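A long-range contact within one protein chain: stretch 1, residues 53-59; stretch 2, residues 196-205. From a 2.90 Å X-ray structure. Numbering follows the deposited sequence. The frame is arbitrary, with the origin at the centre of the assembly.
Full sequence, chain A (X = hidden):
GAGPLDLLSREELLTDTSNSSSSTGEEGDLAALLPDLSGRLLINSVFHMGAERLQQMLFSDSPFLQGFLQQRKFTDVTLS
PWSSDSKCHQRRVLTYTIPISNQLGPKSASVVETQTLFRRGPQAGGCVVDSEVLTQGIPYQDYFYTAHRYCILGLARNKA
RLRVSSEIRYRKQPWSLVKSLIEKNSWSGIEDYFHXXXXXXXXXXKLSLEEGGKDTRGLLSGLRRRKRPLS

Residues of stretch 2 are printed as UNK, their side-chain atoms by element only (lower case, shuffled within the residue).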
# COMPACT_ATOMS: atom_id res chain seq x y z
N ARG A 53 -4.79 5.33 16.76
CA ARG A 53 -6.03 5.02 16.07
C ARG A 53 -5.79 4.88 14.57
O ARG A 53 -6.27 3.94 13.94
CB ARG A 53 -7.08 6.09 16.36
CG ARG A 53 -8.39 5.92 15.61
CD ARG A 53 -9.00 4.54 15.85
NE ARG A 53 -10.26 4.37 15.14
CZ ARG A 53 -10.95 3.24 15.12
NH1 ARG A 53 -10.50 2.17 15.77
NH2 ARG A 53 -12.09 3.17 14.45
N LEU A 54 -5.05 5.82 14.01
CA LEU A 54 -4.78 5.82 12.58
C LEU A 54 -4.00 4.57 12.19
O LEU A 54 -4.23 3.97 11.14
CB LEU A 54 -4.01 7.08 12.18
CG LEU A 54 -3.89 7.37 10.69
CD1 LEU A 54 -5.26 7.51 10.06
CD2 LEU A 54 -3.08 8.65 10.50
N GLN A 55 -3.07 4.18 13.06
CA GLN A 55 -2.30 2.96 12.88
C GLN A 55 -3.21 1.73 12.98
O GLN A 55 -3.08 0.79 12.19
CB GLN A 55 -1.19 2.89 13.93
CG GLN A 55 -0.35 1.63 13.87
CD GLN A 55 0.78 1.60 14.89
OE1 GLN A 55 1.20 0.53 15.32
NE2 GLN A 55 1.28 2.78 15.27
N GLN A 56 -4.12 1.74 13.95
CA GLN A 56 -5.09 0.66 14.12
C GLN A 56 -5.95 0.51 12.87
O GLN A 56 -6.32 -0.60 12.50
CB GLN A 56 -5.99 0.92 15.33
CG GLN A 56 -5.32 0.65 16.68
CD GLN A 56 -6.20 1.06 17.85
OE1 GLN A 56 -7.17 1.80 17.70
NE2 GLN A 56 -5.85 0.57 19.04
N MET A 57 -6.27 1.63 12.24
CA MET A 57 -7.16 1.61 11.09
C MET A 57 -6.48 1.02 9.86
O MET A 57 -7.10 0.29 9.09
CB MET A 57 -7.66 3.03 10.79
CG MET A 57 -8.61 3.57 11.85
SD MET A 57 -8.92 5.33 11.69
CE MET A 57 -9.80 5.34 10.13
N LEU A 58 -5.19 1.32 9.68
CA LEU A 58 -4.48 0.93 8.47
C LEU A 58 -3.75 -0.41 8.59
O LEU A 58 -3.67 -1.16 7.61
CB LEU A 58 -3.46 2.01 8.10
CG LEU A 58 -4.02 3.34 7.61
CD1 LEU A 58 -2.88 4.31 7.35
CD2 LEU A 58 -4.84 3.15 6.36
N PHE A 59 -3.22 -0.71 9.77
CA PHE A 59 -2.32 -1.85 9.93
C PHE A 59 -2.82 -2.87 10.96
O PHE A 59 -2.13 -3.17 11.94
CB PHE A 59 -0.93 -1.35 10.28
CG PHE A 59 -0.42 -0.32 9.32
CD1 PHE A 59 -0.18 -0.66 8.00
CD2 PHE A 59 -0.21 0.98 9.73
CE1 PHE A 59 0.28 0.29 7.10
CE2 PHE A 59 0.24 1.93 8.84
CZ PHE A 59 0.48 1.59 7.52
N UNK A 196 -8.06 7.43 -3.09
CA UNK A 196 -9.31 6.96 -2.50
C UNK A 196 -9.10 6.56 -1.04
O UNK A 196 -10.01 6.69 -0.22
c UNK A 196 -10.85 7.37 -5.08
c UNK A 196 -11.67 5.85 -6.43
c UNK A 196 -10.58 6.16 -4.54
n UNK A 196 -11.11 5.23 -5.41
c UNK A 196 -9.87 5.77 -3.28
n UNK A 196 -11.53 7.15 -6.25
N UNK A 197 -7.91 6.08 -0.72
CA UNK A 197 -7.58 5.72 0.66
C UNK A 197 -7.52 6.97 1.53
O UNK A 197 -7.89 6.93 2.70
c UNK A 197 -5.65 4.71 2.11
c UNK A 197 -6.25 4.96 0.71
c UNK A 197 -6.53 3.81 2.97
c UNK A 197 -4.25 4.13 1.98
N UNK A 198 -7.04 8.06 0.95
CA UNK A 198 -6.92 9.33 1.66
C UNK A 198 -8.31 9.92 1.93
O UNK A 198 -8.55 10.50 2.99
o UNK A 198 -5.56 11.55 2.83
c UNK A 198 -5.79 11.60 1.60
c UNK A 198 -6.07 10.32 0.85
o UNK A 198 -5.80 12.68 0.96
N UNK A 199 -9.21 9.77 0.96
CA UNK A 199 -10.56 10.29 1.07
C UNK A 199 -11.38 9.54 2.13
O UNK A 199 -12.21 10.13 2.82
n UNK A 199 -13.17 11.99 -2.15
n UNK A 199 -13.46 13.65 -3.72
c UNK A 199 -12.76 10.49 -0.22
c UNK A 199 -13.37 10.64 -1.61
n UNK A 199 -14.45 11.60 -4.03
c UNK A 199 -13.69 12.41 -3.30
c UNK A 199 -11.26 10.23 -0.29
N UNK A 200 -11.16 8.23 2.24
CA UNK A 200 -11.93 7.41 3.17
C UNK A 200 -11.51 7.63 4.62
O UNK A 200 -12.31 7.49 5.54
c UNK A 200 -11.81 5.93 2.81
o UNK A 200 -14.63 5.43 2.84
o UNK A 200 -14.75 6.27 0.81
c UNK A 200 -14.10 5.76 1.75
c UNK A 200 -12.61 5.53 1.57
N UNK A 201 -10.23 7.96 4.81
CA UNK A 201 -9.73 8.31 6.14
C UNK A 201 -10.25 9.69 6.53
O UNK A 201 -10.50 9.96 7.70
c UNK A 201 -8.20 8.28 6.16
c UNK A 201 -7.52 6.92 6.26
c UNK A 201 -6.02 7.10 6.18
c UNK A 201 -7.88 6.22 7.56
N UNK A 202 -10.39 10.56 5.54
CA UNK A 202 -10.92 11.89 5.76
C UNK A 202 -12.34 11.82 6.32
O UNK A 202 -12.62 12.35 7.40
c UNK A 202 -10.90 12.70 4.46
N UNK A 203 -13.24 11.14 5.60
CA UNK A 203 -14.63 11.02 6.03
C UNK A 203 -14.78 10.17 7.29
O UNK A 203 -15.85 10.15 7.90
n UNK A 203 -16.69 8.93 0.93
c UNK A 203 -15.93 8.57 3.29
c UNK A 203 -15.02 9.10 4.39
c UNK A 203 -15.48 10.44 4.91
c UNK A 203 -16.08 9.55 2.14
N UNK A 204 -13.72 9.46 7.67
CA UNK A 204 -13.69 8.77 8.95
C UNK A 204 -13.24 9.75 10.02
O UNK A 204 -12.23 10.43 9.87
c UNK A 204 -12.76 7.58 8.88
N UNK A 205 -14.02 9.84 11.10
CA UNK A 205 -13.77 10.81 12.16
C UNK A 205 -14.01 10.19 13.54
O UNK A 205 -14.60 10.81 14.42
o UNK A 205 -15.52 14.14 9.07
c UNK A 205 -14.40 12.79 10.67
o UNK A 205 -16.68 13.47 10.81
c UNK A 205 -15.62 13.52 10.15
c UNK A 205 -14.65 12.03 11.97

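Position 196 carries one carbon followed by a five-membered ring of three carbons and two nitrogens, an imidazole. Its side chain is out of reach of stretch 1 and takes no part in the contact. It is His196.

Position 197 has four side-chain carbons, forked at the second. CA-to-CB points sideways, yet one terminal carbon lies 3.8 Å from CD2 of Leu58. The residue is Leu197, the atom in question is CD1, and the chi1 t, chi2 p rotamer places it there.

At position 198 two carbons end in two oxygens, a short carboxylate out of reach of stretch 1: Asp198. Position 199 runs through three carbons and a nitrogen to a carbon bearing two more nitrogens, and this side chain too is out of reach of stretch 1. The guanidinium identifies Arg199.

Position 200 has three carbons, the third carrying two oxygens, one methylene longer than the side chain at 198. It does not touch stretch 1; it is Glu200.

Position 201 again shows four carbons forked at the second, but here CA-to-CB points toward stretch 1. One branch end sits 3.3 Å from CE of Met57 and 3.8 Å from CD1 of Leu54; the other is 4.1 Å from CD2 of Leu58. This is Leu201, with CD2 and CD1 respectively, in the m, t rotamer.

Position 202 has a single side-chain carbon, out of reach of stretch 1: Ala202. Position 203 has four carbons in a row ending in nitrogen and makes no contact with stretch 1, hence Lys203. Its NZ lies 3.3 Å from OE2 of Glu200, a salt bridge within stretch 2 whose hydrogen bond is weak.

Position 204 also has one side-chain carbon, but this CB points toward stretch 1 and lies 3.9 Å from CE of Met57; it is Ala204. Position 205 repeats the three-carbon carboxylate, with CA-to-CB directed away and no contact with stretch 1, and is Glu205.

The contact is apolar throughout: no hydrogen bond crosses it, and the two stretches bury 223 Å² in total. The helix axes approach to 12.4 Å with 129° between their N-to-C directions, so side chains must bridge the gap. Leu201 has the largest covered area, 73 Å², and its CA is 8.5 Å from the CA of Leu54. Leu197 and Leu201, one helical turn apart, both meet Leu58, whereas Met57 CE reaches both Leu201 and Ala204. The charged side chains of stretch 2 remain outside this patch.

Stretch 2 196-205: HLDRELAKAE
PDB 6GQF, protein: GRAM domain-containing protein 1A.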